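Long-range contacts in hypothetical protein PAE2754 (Pyrobaculum aerophilum, PDB 1V8P), which probably acts as the magnesium-dependent ribonuclease toxin of a type II toxin-antitoxin pair and slowly degrades single-stranded DNA as an exonuclease: residues 102-107 / 120-125; 132-137 / 146-151. The protein carries 1 engineered substitution. One frame throughout, in Å; residues are numbered along the deposited sequence.

Interaction 1 of 2, residues 102-107 / 120-125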
ATOM      1  N   ASP C 102      16.016   0.742 -13.965  1.00 41.14           N
ATOM      2  CA  ASP C 102      16.161  -0.634 -14.454  1.00 40.90           C
ATOM      3  C   ASP C 102      16.966  -1.583 -13.553  1.00 39.80           C
ATOM      4  O   ASP C 102      16.570  -2.731 -13.349  1.00 38.45           O
ATOM      5  CB  ASP C 102      16.728  -0.616 -15.884  1.00 41.50           C
ATOM      6  CG  ASP C 102      18.114   0.010 -15.970  1.00 43.08           C
ATOM      7  OD1 ASP C 102      18.396   1.007 -15.260  1.00 44.67           O
ATOM      8  OD2 ASP C 102      18.920  -0.494 -16.772  1.00 43.29           O
ATOM      9  N   GLU C 103      18.079  -1.109 -13.007  1.00 39.58           N
ATOM     10  CA  GLU C 103      18.890  -1.926 -12.108  1.00 40.27           C
ATOM     11  C   GLU C 103      18.042  -2.341 -10.918  1.00 39.32           C
ATOM     12  O   GLU C 103      17.915  -3.525 -10.610  1.00 40.17           O
ATOM     13  CB  GLU C 103      20.087  -1.135 -11.592  1.00 43.61           C
ATOM     14  CG  GLU C 103      21.053  -0.694 -12.667  1.00 48.79           C
ATOM     15  CD  GLU C 103      21.975  -1.801 -13.115  1.00 51.52           C
ATOM     16  OE1 GLU C 103      21.472  -2.854 -13.583  1.00 53.14           O
ATOM     17  OE2 GLU C 103      23.211  -1.608 -12.996  1.00 52.03           O
ATOM     18  N   VAL C 104      17.464  -1.349 -10.253  1.00 38.79           N
ATOM     19  CA  VAL C 104      16.624  -1.595  -9.098  1.00 38.60           C
ATOM     20  C   VAL C 104      15.491  -2.569  -9.413  1.00 38.85           C
ATOM     21  O   VAL C 104      15.246  -3.506  -8.646  1.00 37.85           O
ATOM     22  CB  VAL C 104      16.027  -0.275  -8.552  1.00 38.10           C
ATOM     23  CG1 VAL C 104      15.047  -0.560  -7.415  1.00 36.58           C
ATOM     24  CG2 VAL C 104      17.148   0.623  -8.072  1.00 37.12           C
ATOM     25  N   LEU C 105      14.802  -2.360 -10.531  1.00 38.29           N
ATOM     26  CA  LEU C 105      13.692  -3.243 -10.880  1.00 39.46           C
ATOM     27  C   LEU C 105      14.194  -4.671 -10.921  1.00 40.04           C
ATOM     28  O   LEU C 105      13.524  -5.593 -10.449  1.00 40.53           O
ATOM     29  CB  LEU C 105      13.108  -2.889 -12.247  1.00 39.72           C
ATOM     30  CG  LEU C 105      11.615  -3.150 -12.486  1.00 40.45           C
ATOM     31  CD1 LEU C 105      11.425  -3.438 -13.967  1.00 40.93           C
ATOM     32  CD2 LEU C 105      11.088  -4.300 -11.642  1.00 38.20           C
ATOM     33  N   ARG C 106      15.387  -4.858 -11.471  1.00 41.45           N
ATOM     34  CA  ARG C 106      15.931  -6.196 -11.559  1.00 42.57           C
ATOM     35  C   ARG C 106      16.184  -6.778 -10.181  1.00 41.13           C
ATOM     36  O   ARG C 106      15.857  -7.941  -9.938  1.00 40.98           O
ATOM     37  CB  ARG C 106      17.213  -6.230 -12.387  1.00 45.68           C
ATOM     38  CG  ARG C 106      17.566  -7.653 -12.787  1.00 50.52           C
ATOM     39  CD  ARG C 106      18.675  -7.715 -13.789  1.00 54.91           C
ATOM     40  NE  ARG C 106      19.914  -7.193 -13.237  1.00 59.89           N
ATOM     41  CZ  ARG C 106      21.100  -7.343 -13.817  1.00 62.77           C
ATOM     42  NH1 ARG C 106      21.198  -8.004 -14.968  1.00 62.91           N
ATOM     43  NH2 ARG C 106      22.187  -6.833 -13.245  1.00 64.09           N
ATOM     44  N   VAL C 107      16.763  -5.982  -9.281  1.00 39.20           N
ATOM     45  CA  VAL C 107      17.015  -6.454  -7.918  1.00 36.62           C
ATOM     46  C   VAL C 107      15.688  -6.792  -7.261  1.00 35.91           C
ATOM     47  O   VAL C 107      15.581  -7.771  -6.528  1.00 35.64           O
ATOM     48  CB  VAL C 107      17.766  -5.393  -7.060  1.00 37.37           C
ATOM     49  CG1 VAL C 107      17.631  -5.727  -5.563  1.00 35.24           C
ATOM     50  CG2 VAL C 107      19.250  -5.360  -7.453  1.00 33.81           C
ATOM     51  N   TYR C 120      16.982   0.474  -1.832  1.00 31.96           N
ATOM     52  CA  TYR C 120      17.939   0.466  -0.737  1.00 33.79           C
ATOM     53  C   TYR C 120      19.020  -0.619  -0.867  1.00 33.98           C
ATOM     54  O   TYR C 120      20.204  -0.345  -0.670  1.00 34.39           O
ATOM     55  CB  TYR C 120      17.202   0.312   0.588  1.00 32.07           C
ATOM     56  CG  TYR C 120      16.408   1.545   0.922  1.00 33.63           C
ATOM     57  CD1 TYR C 120      15.047   1.639   0.605  1.00 31.15           C
ATOM     58  CD2 TYR C 120      17.032   2.644   1.528  1.00 31.40           C
ATOM     59  CE1 TYR C 120      14.330   2.788   0.883  1.00 31.40           C
ATOM     60  CE2 TYR C 120      16.326   3.797   1.811  1.00 33.28           C
ATOM     61  CZ  TYR C 120      14.971   3.870   1.491  1.00 33.12           C
ATOM     62  OH  TYR C 120      14.257   5.009   1.797  1.00 31.92           O
ATOM     63  N   ALA C 121      18.608  -1.837  -1.205  1.00 33.42           N
ATOM     64  CA  ALA C 121      19.529  -2.947  -1.369  1.00 34.10           C
ATOM     65  C   ALA C 121      20.539  -2.629  -2.474  1.00 34.72           C
ATOM     66  O   ALA C 121      21.747  -2.806  -2.299  1.00 33.83           O
ATOM     67  CB  ALA C 121      18.746  -4.230  -1.713  1.00 33.44           C
ATOM     68  N   TYR C 122      20.036  -2.145  -3.605  1.00 34.78           N
ATOM     69  CA  TYR C 122      20.897  -1.814  -4.729  1.00 34.09           C
ATOM     70  C   TYR C 122      21.930  -0.724  -4.434  1.00 33.82           C
ATOM     71  O   TYR C 122      23.098  -0.874  -4.772  1.00 34.58           O
ATOM     72  CB  TYR C 122      20.060  -1.394  -5.932  1.00 33.68           C
ATOM     73  CG  TYR C 122      20.900  -1.022  -7.128  1.00 33.73           C
ATOM     74  CD1 TYR C 122      21.391  -2.002  -8.007  1.00 34.13           C
ATOM     75  CD2 TYR C 122      21.278   0.301  -7.339  1.00 32.79           C
ATOM     76  CE1 TYR C 122      22.245  -1.657  -9.062  1.00 33.32           C
ATOM     77  CE2 TYR C 122      22.129   0.653  -8.381  1.00 33.37           C
ATOM     78  CZ  TYR C 122      22.609  -0.321  -9.236  1.00 34.79           C
ATOM     79  OH  TYR C 122      23.460   0.072 -10.251  1.00 36.22           O
ATOM     80  N   VAL C 123      21.507   0.364  -3.808  1.00 34.07           N
ATOM     81  CA  VAL C 123      22.412   1.468  -3.512  1.00 34.61           C
ATOM     82  C   VAL C 123      23.458   1.093  -2.499  1.00 36.24           C
ATOM     83  O   VAL C 123      24.627   1.461  -2.642  1.00 38.30           O
ATOM     84  CB  VAL C 123      21.656   2.700  -2.987  1.00 33.80           C
ATOM     85  CG1 VAL C 123      22.646   3.798  -2.564  1.00 32.33           C
ATOM     86  CG2 VAL C 123      20.731   3.199  -4.055  1.00 33.04           C
ATOM     87  N   ALA C 124      23.048   0.368  -1.469  1.00 37.41           N
ATOM     88  CA  ALA C 124      23.994  -0.036  -0.438  1.00 38.03           C
ATOM     89  C   ALA C 124      25.071  -0.950  -1.038  1.00 38.76           C
ATOM     90  O   ALA C 124      26.270  -0.679  -0.915  1.00 38.39           O
ATOM     91  CB  ALA C 124      23.265  -0.743   0.689  1.00 37.45           C
ATOM     92  N   GLU C 125      24.636  -2.015  -1.704  1.00 39.35           N
ATOM     93  CA  GLU C 125      25.558  -2.960  -2.317  1.00 41.06           C
ATOM     94  C   GLU C 125      26.381  -2.382  -3.473  1.00 42.15           C
ATOM     95  O   GLU C 125      27.551  -2.741  -3.636  1.00 43.07           O
ATOM     96  CB  GLU C 125      24.800  -4.220  -2.767  1.00 40.29           C
ATOM     97  CG  GLU C 125      24.578  -5.229  -1.634  1.00 38.81           C
ATOM     98  CD  GLU C 125      23.715  -6.432  -2.032  1.00 42.03           C
ATOM     99  OE1 GLU C 125      23.826  -6.909  -3.188  1.00 41.04           O
ATOM    100  OE2 GLU C 125      22.933  -6.913  -1.178  1.00 43.23           O
TER

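Interaction 2 of 2, residues 132-137 / 146-151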
ATOM      1  N   VAL C 132      21.345   0.185   6.789  1.00 32.77           N
ATOM      2  CA  VAL C 132      20.767   0.103   8.123  1.00 31.71           C
ATOM      3  C   VAL C 132      19.239   0.104   7.886  1.00 33.35           C
ATOM      4  O   VAL C 132      18.680   1.020   7.276  1.00 32.55           O
ATOM      5  CB  VAL C 132      21.189   1.290   9.015  1.00 30.08           C
ATOM      6  CG1 VAL C 132      20.738   1.034  10.459  1.00 29.33           C
ATOM      7  CG2 VAL C 132      22.719   1.460   8.964  1.00 28.47           C
ATOM      8  N   THR C 133      18.579  -0.953   8.336  1.00 33.82           N
ATOM      9  CA  THR C 133      17.146  -1.109   8.152  1.00 34.31           C
ATOM     10  C   THR C 133      16.573  -1.844   9.350  1.00 34.34           C
ATOM     11  O   THR C 133      17.281  -2.538  10.068  1.00 34.69           O
ATOM     12  CB  THR C 133      16.838  -1.926   6.855  1.00 35.28           C
ATOM     13  OG1 THR C 133      15.446  -2.260   6.795  1.00 33.66           O
ATOM     14  CG2 THR C 133      17.655  -3.206   6.825  1.00 35.30           C
ATOM     15  N   GLN C 134      15.278  -1.692   9.559  1.00 34.57           N
ATOM     16  CA  GLN C 134      14.640  -2.343  10.675  1.00 35.08           C
ATOM     17  C   GLN C 134      13.816  -3.516  10.148  1.00 34.70           C
ATOM     18  O   GLN C 134      13.306  -4.317  10.932  1.00 35.26           O
ATOM     19  CB  GLN C 134      13.762  -1.329  11.414  1.00 34.98           C
ATOM     20  CG  GLN C 134      13.631  -1.566  12.901  1.00 38.70           C
ATOM     21  CD  GLN C 134      14.938  -1.396  13.633  1.00 38.47           C
ATOM     22  OE1 GLN C 134      15.914  -0.940  13.070  1.00 40.96           O
ATOM     23  NE2 GLN C 134      14.957  -1.756  14.898  1.00 38.85           N
ATOM     24  N   ASP C 135      13.721  -3.613   8.816  1.00 34.55           N
ATOM     25  CA  ASP C 135      12.960  -4.663   8.109  1.00 35.54           C
ATOM     26  C   ASP C 135      13.723  -5.992   7.987  1.00 35.66           C
ATOM     27  O   ASP C 135      14.723  -6.084   7.276  1.00 35.53           O
ATOM     28  CB  ASP C 135      12.555  -4.145   6.710  1.00 34.87           C
ATOM     29  CG  ASP C 135      11.793  -5.185   5.877  1.00 35.70           C
ATOM     30  OD1 ASP C 135      11.588  -6.318   6.346  1.00 35.88           O
ATOM     31  OD2 ASP C 135      11.396  -4.868   4.741  1.00 36.41           O
ATOM     32  N   ARG C 136      13.233  -7.018   8.675  1.00 36.66           N
ATOM     33  CA  ARG C 136      13.872  -8.335   8.671  1.00 38.34           C
ATOM     34  C   ARG C 136      14.120  -8.885   7.271  1.00 39.03           C
ATOM     35  O   ARG C 136      15.174  -9.450   6.995  1.00 39.57           O
ATOM     36  CB  ARG C 136      13.033  -9.354   9.454  1.00 40.86           C
ATOM     37  CG  ARG C 136      12.716  -8.973  10.897  1.00 42.77           C
ATOM     38  CD  ARG C 136      13.964  -8.597  11.647  1.00 44.29           C
ATOM     39  NE  ARG C 136      13.885  -7.253  12.205  1.00 46.43           N
ATOM     40  CZ  ARG C 136      14.822  -6.724  12.989  1.00 48.51           C
ATOM     41  NH1 ARG C 136      15.903  -7.438  13.296  1.00 49.59           N
ATOM     42  NH2 ARG C 136      14.678  -5.491  13.473  1.00 47.05           N
ATOM     43  N   GLU C 137      13.151  -8.727   6.383  1.00 39.66           N
ATOM     44  CA  GLU C 137      13.293  -9.227   5.031  1.00 39.77           C
ATOM     45  C   GLU C 137      14.489  -8.538   4.367  1.00 40.09           C
ATOM     46  O   GLU C 137      15.332  -9.207   3.782  1.00 41.84           O
ATOM     47  CB  GLU C 137      11.985  -8.998   4.268  1.00 41.16           C
ATOM     48  CG  GLU C 137      11.565 -10.103   3.287  1.00 45.81           C
ATOM     49  CD  GLU C 137      11.839 -11.521   3.790  1.00 48.62           C
ATOM     50  OE1 GLU C 137      11.790 -11.770   5.014  1.00 50.28           O
ATOM     51  OE2 GLU C 137      12.088 -12.407   2.947  1.00 49.68           O
ATOM     52  N   ILE C 146      22.527  -4.177   8.586  1.00 29.89           N
ATOM     53  CA  ILE C 146      22.390  -4.254  10.027  1.00 29.64           C
ATOM     54  C   ILE C 146      21.146  -3.505  10.463  1.00 31.54           C
ATOM     55  O   ILE C 146      20.549  -2.777   9.679  1.00 32.52           O
ATOM     56  CB  ILE C 146      23.590  -3.609  10.721  1.00 28.73           C
ATOM     57  CG1 ILE C 146      23.687  -2.143  10.312  1.00 28.42           C
ATOM     58  CG2 ILE C 146      24.866  -4.349  10.357  1.00 31.52           C
ATOM     59  CD1 ILE C 146      24.775  -1.370  11.026  1.00 28.78           C
ATOM     60  N   ASP C 147      20.743  -3.699  11.711  1.00 32.65           N
ATOM     61  CA  ASP C 147      19.594  -2.982  12.223  1.00 33.29           C
ATOM     62  C   ASP C 147      20.127  -1.812  13.048  1.00 33.66           C
ATOM     63  O   ASP C 147      21.339  -1.707  13.264  1.00 33.99           O
ATOM     64  CB  ASP C 147      18.720  -3.887  13.084  1.00 32.98           C
ATOM     65  CG  ASP C 147      19.483  -4.546  14.192  1.00 32.72           C
ATOM     66  OD1 ASP C 147      20.548  -4.030  14.608  1.00 34.37           O
ATOM     67  OD2 ASP C 147      18.993  -5.590  14.656  1.00 36.79           O
ATOM     68  N   VAL C 148      19.224  -0.954  13.513  1.00 33.54           N
ATOM     69  CA  VAL C 148      19.611   0.231  14.269  1.00 35.84           C
ATOM     70  C   VAL C 148      20.453  -0.030  15.505  1.00 37.35           C
ATOM     71  O   VAL C 148      21.393   0.714  15.785  1.00 38.06           O
ATOM     72  CB  VAL C 148      18.370   1.067  14.647  1.00 34.85           C
ATOM     73  CG1 VAL C 148      18.740   2.159  15.638  1.00 34.71           C
ATOM     74  CG2 VAL C 148      17.786   1.690  13.390  1.00 33.01           C
ATOM     75  N   GLU C 149      20.129  -1.091  16.235  1.00 40.22           N
ATOM     76  CA  GLU C 149      20.873  -1.444  17.444  1.00 42.18           C
ATOM     77  C   GLU C 149      22.335  -1.749  17.107  1.00 41.31           C
ATOM     78  O   GLU C 149      23.263  -1.306  17.794  1.00 41.15           O
ATOM     79  CB  GLU C 149      20.244  -2.666  18.110  1.00 44.34           C
ATOM     80  CG  GLU C 149      20.794  -2.968  19.493  1.00 49.34           C
ATOM     81  CD  GLU C 149      20.275  -4.286  20.060  1.00 53.15           C
ATOM     82  OE1 GLU C 149      20.175  -4.408  21.302  1.00 53.46           O
ATOM     83  OE2 GLU C 149      19.979  -5.207  19.264  1.00 55.58           O
ATOM     84  N   THR C 150      22.525  -2.520  16.045  1.00 39.68           N
ATOM     85  CA  THR C 150      23.856  -2.888  15.599  1.00 38.82           C
ATOM     86  C   THR C 150      24.596  -1.631  15.171  1.00 39.46           C
ATOM     87  O   THR C 150      25.799  -1.492  15.404  1.00 39.31           O
ATOM     88  CB  THR C 150      23.770  -3.857  14.416  1.00 39.55           C
ATOM     89  OG1 THR C 150      23.090  -5.054  14.821  1.00 38.88           O
ATOM     90  CG2 THR C 150      25.150  -4.195  13.916  1.00 39.60           C
ATOM     91  N   LEU C 151      23.876  -0.712  14.535  1.00 39.30           N
ATOM     92  CA  LEU C 151      24.496   0.526  14.100  1.00 40.38           C
ATOM     93  C   LEU C 151      24.957   1.322  15.314  1.00 41.46           C
ATOM     94  O   LEU C 151      26.080   1.813  15.346  1.00 42.14           O
ATOM     95  CB  LEU C 151      23.521   1.374  13.271  1.00 39.21           C
ATOM     96  CG  LEU C 151      23.977   2.805  12.939  1.00 37.26           C
ATOM     97  CD1 LEU C 151      25.304   2.769  12.182  1.00 37.10           C
ATOM     98  CD2 LEU C 151      22.913   3.512  12.119  1.00 36.09           C
TER

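Interaction 1 of 2, residues 102-107 / 120-125
Y122 lays its ring against the facing helix, with E103 over one face and V107 at the edge, and the contact between 102-107 and 120-125 is built largely around that one side chain. Its CG stands anti to the backbone N (chi1 179°), which sends the ring out across the gap between helices whose short axes pass 9.3 Å apart at 112°. E103 covers one face of the ring: its CB lies 3.4 Å from Y122 CE1, and the chain then bends at chi2 and follows the phenol outward. V107 comes from another direction, with CG2 near the ring plane, 4.0 Å from Y122 CD1. V104 supports the base of the side chain, its CG2 4.1 Å from Y122 CB.

The two ends of the contact differ in burial and polarity. At one end V104, V107 and A121 are buried and wholly apolar; V107 CG1 reaches A121 CB at 4.3 Å, and both valines also pack on A118 of helix 115-127. At the other, E103 and Y122 are partly exposed and bring polar atoms together: E103 OE2 lies 3.2 Å from Y122 OH, with the carboxylate plane turned 55° from the ring.

Helix 101-111 also meets a second subunit, where L105 packs on S83 of that chain, whereas helix 115-127 packs Y120, V123 and A124 on L31 of strand 30-32. Such layering, with an outer helix crossing an inner one that itself rests on a parallel sheet, belongs to the alpha/beta architecture of the PIN domain; the inner helix also carries D117, a predicted magnesium ligand.

Interaction 2 of 2, residues 132-137 / 146-151
T133 N donates to I146 O, 3.0 Å away and nearly along the C=O axis, in the clear backbone bond between 132-137 and 146-151. It accompanies a single beta bridge between V132 and I146, where I146 O also receives a CA-H...O contact from V132. The D147 CA-H points in turn at T133 O, 3.2 Å from D147 CA. Beyond the bridge Q134 bends at chi2 (65°), bringing OE1 over V148: it accepts a weak bond from V148 N and lies 3.2 Å from V148 CG2.

D147 has two roles. OD1 caps the helix beginning at V148, gripped by T150 N nearly along its C-O axis and by T150 OG1 from above the carboxylate plane. OD2 meets the edge of the R136 guanidinium in a long salt bridge, 3.8 Å from R136 NH1, with the two planes 54° apart. R136 NE and NH2 both reach back weakly to Q134 O, which may help to orient the guanidinium.

Outward from these bonds lies the apolar packing. V132 CG1 touches L151 CD2 at 3.7 Å, crossing at about a right angle, while V132 CG2 meets I146 CG1 at 4.0 Å. Y30 of the neighbouring strand touches all three side chains.

T133 OG1 accepts from D135 N in an ST turn and is also hydrogen-bonded to D33 OD2. D135, capping helix 136-141 through OD1 to E137 N, has a salt-bridge partner in R73 of a third subunit, and its OD2 lies close to D117. Strand 130-132 thus runs out into the acidic cluster at the C-terminal edge of a parallel sheet, the predicted magnesium site of the PIN-domain nucleases.

In the fold
From the N terminus the chain first lays down strands 30-32, 54-56 and 94-95 with their intervening helices, and both contacts come after these. Interaction 1 closes the loop formed by the later part of helix 101-111 and the start of helix 115-127, tying an outer helix to one that rests on the sheet. The chain then enters edge strand 130-132, whose end opens interaction 2; this loop, containing helix 136-141, closes where helix 148-156 starts. The two loops follow in series, neither nested nor crossed, with centres 18 Å apart and nearest atoms about 6 Å apart. The predicted magnesium site links them: D117 precedes 120-125 on the same helix, and D135 is part of 132-137.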